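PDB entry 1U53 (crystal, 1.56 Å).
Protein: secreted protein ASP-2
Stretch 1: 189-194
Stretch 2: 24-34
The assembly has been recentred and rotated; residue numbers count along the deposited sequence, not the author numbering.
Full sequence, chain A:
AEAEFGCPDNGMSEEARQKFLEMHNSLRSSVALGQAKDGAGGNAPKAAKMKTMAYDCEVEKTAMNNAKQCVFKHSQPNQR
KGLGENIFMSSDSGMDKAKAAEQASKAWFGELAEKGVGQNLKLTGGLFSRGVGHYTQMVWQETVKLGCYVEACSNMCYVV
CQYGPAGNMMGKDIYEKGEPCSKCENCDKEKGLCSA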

ATOM      1  N   LYS A 189     -13.905  10.805  11.192  1.00 26.28           N
ATOM      2  CA  LYS A 189     -14.698   9.923  12.019  1.00 27.91           C
ATOM      3  C   LYS A 189     -15.417   8.863  11.200  1.00 27.71           C
ATOM      4  O   LYS A 189     -15.600   7.748  11.651  1.00 28.67           O
ATOM      5  CB  LYS A 189     -15.713  10.740  12.813  1.00 29.96           C
ATOM      6  CG  LYS A 189     -15.073  11.468  13.968  1.00 31.97           C
ATOM      7  CD  LYS A 189     -14.351  10.474  14.890  1.00 33.13           C
ATOM      8  CE  LYS A 189     -14.117  11.083  16.279  1.00 34.75           C
ATOM      9  NZ  LYS A 189     -13.595  10.109  17.283  1.00 34.77           N
ATOM     10  N   GLU A 190     -15.832   9.265  10.010  1.00 29.15           N
ATOM     11  CA  GLU A 190     -16.474   8.388   9.036  1.00 28.76           C
ATOM     12  C   GLU A 190     -15.582   7.184   8.723  1.00 27.05           C
ATOM     13  O   GLU A 190     -16.034   6.033   8.654  1.00 26.99           O
ATOM     14  CB  GLU A 190     -16.731   9.185   7.756  1.00 32.69           C
ATOM     15  CG  GLU A 190     -17.680  10.361   7.943  1.00 36.84           C
ATOM     16  CD  GLU A 190     -19.093   9.898   8.245  1.00 39.04           C
ATOM     17  OE1 GLU A 190     -19.604   9.054   7.456  1.00 42.29           O
ATOM     18  OE2 GLU A 190     -19.673  10.353   9.270  1.00 40.28           O
ATOM     19  N   LYS A 191     -14.299   7.439   8.555  1.00 24.33           N
ATOM     20  CA  LYS A 191     -13.430   6.365   8.100  1.00 21.59           C
ATOM     21  C   LYS A 191     -12.519   5.739   9.152  1.00 18.03           C
ATOM     22  O   LYS A 191     -11.887   4.748   8.863  1.00 14.98           O
ATOM     23  CB  LYS A 191     -12.609   6.840   6.918  1.00 23.95           C
ATOM     24  CG  LYS A 191     -13.465   7.460   5.777  1.00 25.27           C
ATOM     25  CD  LYS A 191     -12.640   8.444   5.016  1.00 26.84           C
ATOM     26  CE  LYS A 191     -13.439   9.260   3.956  1.00 27.85           C
ATOM     27  NZ  LYS A 191     -13.982  10.578   4.538  1.00 30.93           N
ATOM     28  N   GLY A 192     -12.449   6.306  10.363  1.00 16.70           N
ATOM     29  CA  GLY A 192     -11.504   5.803  11.350  1.00 15.67           C
ATOM     30  C   GLY A 192     -10.083   6.098  10.934  1.00 14.47           C
ATOM     31  O   GLY A 192      -9.179   5.366  11.316  1.00 16.28           O
ATOM     32  N   LEU A 193      -9.878   7.173  10.183  1.00 14.94           N
ATOM     33  CA  LEU A 193      -8.546   7.549   9.717  1.00 14.92           C
ATOM     34  C   LEU A 193      -8.116   8.880  10.324  1.00 19.06           C
ATOM     35  O   LEU A 193      -8.934   9.793  10.451  1.00 16.79           O
ATOM     36  CB  LEU A 193      -8.503   7.699   8.182  1.00 15.84           C
ATOM     37  CG  LEU A 193      -8.759   6.416   7.392  1.00 16.54           C
ATOM     38  CD1 LEU A 193      -8.749   6.701   5.871  1.00 15.38           C
ATOM     39  CD2 LEU A 193      -7.721   5.384   7.769  1.00 15.73           C
ATOM     40  N   CYS A 194      -6.836   8.973  10.658  1.00 20.08           N
ATOM     41  CA  CYS A 194      -6.210  10.190  11.192  1.00 22.71           C
ATOM     42  C   CYS A 194      -5.538  11.005  10.088  1.00 25.10           C
ATOM     43  O   CYS A 194      -4.787  10.461   9.276  1.00 21.22           O
ATOM     44  CB  CYS A 194      -5.117   9.731  12.132  1.00 25.99           C
ATOM     45  SG  CYS A 194      -4.777  10.835  13.450  1.00 29.96           S
TER
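Stretch 2 (24-34) HNSLRSSVALG

How is stretch 2 folded, and how does it run past stretch 1? From H24 to A32 it is helix, already under way before H24, and the backbone amides of R28 through L33 each bond to the carbonyl four residues back. The helix then closes in a Schellman motif: G34 leaves helical geometry with a positive phi of 83°, and its N bonds to V31 O at 3.0 Å. Stretch 1 is loop as far as G192 and strand at L193 and C194. Stretch 1 passes across the helix, not along it: L193 reaches N25, R28 and S29, K191 meets both S29 and L33, and E190 touches L33. The nearest CA pairs are K191 CA to S29 CA at 5.4 Å and G192 CA to L33 CA at 5.9 Å.

What polar contact joins the two? There is a single hydrogen bond, from the hydroxyl of S29 to the backbone carbonyl of K191, with OG to O at 2.6 Å. S29 holds its side chain in the t rotamer, which also leaves OG 3.4 Å from K191 CB. The rest of the lysine side chain leads away from the helix, so K191 serves this contact chiefly through its backbone and the base of its side chain.

Where do the nonpolar side chains pack? L193, which has the largest covered area in either stretch, lies along the helix flank. Its CB points sideways, but the m, t rotamer brings its end nearer: CD1 is 3.7 Å from N25 O and 4.0 Å from S29 CB, while CD2 is 3.9 Å from S29 CA and 4.3 Å from R28 CB. At the helix end L33 does the same in reverse. It too has an m, t side chain whose end comes nearer, with CG 3.5 Å from K191 O and CD1 4.1 Å from E190 O, so this leucine packs against the loop's backbone.

Why can the loop pass so close at G192? Here there is no side chain to hold it off. G192 CA lies 3.9 Å from L33 CD2, and G192 O lies 3.6 Å from A32 CB, the methyl that points toward the loop. A CB on G192 would also point toward the helix and would fall 2.7 Å from L33 CD2, a clash. The positive phi of 69° independently favours glycine, so backbone conformation and close packing agree at this position.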

ATOM      1  N   HIS A  24      -6.089   2.537  -1.533  1.00 11.17           N
ATOM      2  CA  HIS A  24      -5.276   2.419  -0.307  1.00 10.19           C
ATOM      3  C   HIS A  24      -5.966   2.974   0.920  1.00 10.70           C
ATOM      4  O   HIS A  24      -5.970   2.344   1.998  1.00 11.51           O
ATOM      5  CB  HIS A  24      -3.902   3.069  -0.473  1.00  9.92           C
ATOM      6  CG  HIS A  24      -2.892   2.176  -1.146  1.00  9.05           C
ATOM      7  ND1 HIS A  24      -2.904   1.886  -2.495  1.00 10.32           N
ATOM      8  CD2 HIS A  24      -1.812   1.537  -0.631  1.00  8.92           C
ATOM      9  CE1 HIS A  24      -1.891   1.076  -2.778  1.00 10.12           C
ATOM     10  NE2 HIS A  24      -1.214   0.854  -1.656  1.00  8.65           N
ATOM     11  N   ASN A  25      -6.554   4.171   0.792  1.00 10.68           N
ATOM     12  CA  ASN A  25      -7.212   4.756   1.979  1.00 10.95           C
ATOM     13  C   ASN A  25      -8.469   4.011   2.385  1.00 11.45           C
ATOM     14  O   ASN A  25      -8.739   3.842   3.583  1.00 11.49           O
ATOM     15  CB  ASN A  25      -7.490   6.223   1.789  1.00 12.94           C
ATOM     16  CG  ASN A  25      -6.253   7.041   1.992  1.00 13.89           C
ATOM     17  OD1 ASN A  25      -5.443   6.711   2.842  1.00 13.41           O
ATOM     18  ND2 ASN A  25      -6.077   8.089   1.181  1.00 14.61           N
ATOM     19  N   SER A  26      -9.195   3.512   1.394  1.00 11.99           N
ATOM     20  CA  SER A  26     -10.380   2.693   1.662  1.00 11.71           C
ATOM     21  C   SER A  26     -10.025   1.445   2.486  1.00 11.88           C
ATOM     22  O   SER A  26     -10.694   1.104   3.433  1.00 13.69           O
ATOM     23  CB  SER A  26     -10.949   2.209   0.329  1.00 14.89           C
ATOM     24  OG  SER A  26     -12.051   1.320   0.511  1.00 21.13           O
ATOM     25  N   LEU A  27      -9.004   0.733   2.054  1.00 10.77           N
ATOM     26  CA  LEU A  27      -8.636  -0.518   2.683  1.00  9.18           C
ATOM     27  C   LEU A  27      -7.978  -0.257   4.033  1.00  9.96           C
ATOM     28  O   LEU A  27      -8.245  -1.008   4.999  1.00 11.77           O
ATOM     29  CB  LEU A  27      -7.709  -1.291   1.729  1.00 11.01           C
ATOM     30  CG  LEU A  27      -8.416  -1.791   0.465  1.00 10.71           C
ATOM     31  CD1 LEU A  27      -7.434  -2.285  -0.597  1.00 12.86           C
ATOM     32  CD2 LEU A  27      -9.371  -2.919   0.812  1.00 10.86           C
ATOM     33  N   ARG A  28      -7.145   0.792   4.125  1.00  9.17           N
ATOM     34  CA  ARG A  28      -6.680   1.201   5.476  1.00  8.27           C
ATOM     35  C   ARG A  28      -7.857   1.436   6.396  1.00 10.79           C
ATOM     36  O   ARG A  28      -7.819   1.078   7.588  1.00 11.29           O
ATOM     37  CB  ARG A  28      -5.793   2.456   5.358  1.00 10.52           C
ATOM     38  CG  ARG A  28      -4.486   2.062   4.732  1.00 10.50           C
ATOM     39  CD  ARG A  28      -3.653   3.280   4.272  1.00 11.34           C
ATOM     40  NE  ARG A  28      -3.083   4.064   5.393  1.00 10.48           N
ATOM     41  CZ  ARG A  28      -1.903   3.814   5.975  1.00 11.94           C
ATOM     42  NH1 ARG A  28      -1.143   2.773   5.610  1.00 10.49           N
ATOM     43  NH2 ARG A  28      -1.492   4.604   6.958  1.00 10.97           N
ATOM     44  N   SER A  29      -8.899   2.085   5.856  1.00 11.32           N
ATOM     45  CA  SER A  29     -10.051   2.414   6.695  1.00 12.39           C
ATOM     46  C   SER A  29     -10.777   1.140   7.112  1.00 13.24           C
ATOM     47  O   SER A  29     -11.099   0.960   8.285  1.00 12.98           O
ATOM     48  CB  SER A  29     -11.026   3.389   5.969  1.00 13.23           C
ATOM     49  OG  SER A  29     -12.307   3.457   6.628  1.00 12.56           O
ATOM     50  N   SER A  30     -11.009   0.239   6.164  1.00 11.51           N
ATOM     51  CA  SER A  30     -11.623  -1.061   6.533  1.00 12.12           C
ATOM     52  C   SER A  30     -10.869  -1.776   7.646  1.00 12.13           C
ATOM     53  O   SER A  30     -11.472  -2.285   8.573  1.00 12.84           O
ATOM     54  CB  SER A  30     -11.754  -1.989   5.328  1.00 14.73           C
ATOM     55  OG  SER A  30     -10.543  -2.634   4.944  1.00 22.49           O
ATOM     56  N   VAL A  31      -9.545  -1.839   7.550  1.00 10.94           N
ATOM     57  CA  VAL A  31      -8.766  -2.485   8.597  1.00 12.30           C
ATOM     58  C   VAL A  31      -8.960  -1.719   9.915  1.00 12.12           C
ATOM     59  O   VAL A  31      -9.240  -2.321  10.952  1.00 12.23           O
ATOM     60  CB  VAL A  31      -7.262  -2.522   8.210  1.00 12.99           C
ATOM     61  CG1 VAL A  31      -6.392  -2.892   9.431  1.00 12.59           C
ATOM     62  CG2 VAL A  31      -7.086  -3.438   7.026  1.00 11.81           C
ATOM     63  N   ALA A  32      -8.792  -0.404   9.889  1.00 11.79           N
ATOM     64  CA  ALA A  32      -8.855   0.411  11.106  1.00 12.53           C
ATOM     65  C   ALA A  32     -10.193   0.283  11.830  1.00 11.95           C
ATOM     66  O   ALA A  32     -10.248   0.271  13.076  1.00 14.90           O
ATOM     67  CB  ALA A  32      -8.513   1.879  10.780  1.00 12.06           C
ATOM     68  N   LEU A  33     -11.282   0.133  11.090  1.00 12.07           N
ATOM     69  CA  LEU A  33     -12.607   0.057  11.691  1.00 13.40           C
ATOM     70  C   LEU A  33     -12.969  -1.342  12.166  1.00 16.07           C
ATOM     71  O   LEU A  33     -14.090  -1.581  12.696  1.00 16.03           O
ATOM     72  CB  LEU A  33     -13.619   0.479  10.611  1.00 13.32           C
ATOM     73  CG  LEU A  33     -13.582   1.942  10.174  1.00 12.66           C
ATOM     74  CD1 LEU A  33     -14.525   2.202   8.991  1.00 14.44           C
ATOM     75  CD2 LEU A  33     -13.980   2.843  11.333  1.00 14.23           C
ATOM     76  N   GLY A  34     -12.057  -2.297  11.951  1.00 13.89           N
ATOM     77  CA  GLY A  34     -12.284  -3.682  12.347  1.00 13.99           C
ATOM     78  C   GLY A  34     -13.093  -4.522  11.392  1.00 14.55           C
ATOM     79  O   GLY A  34     -13.676  -5.527  11.802  1.00 14.63           O
TER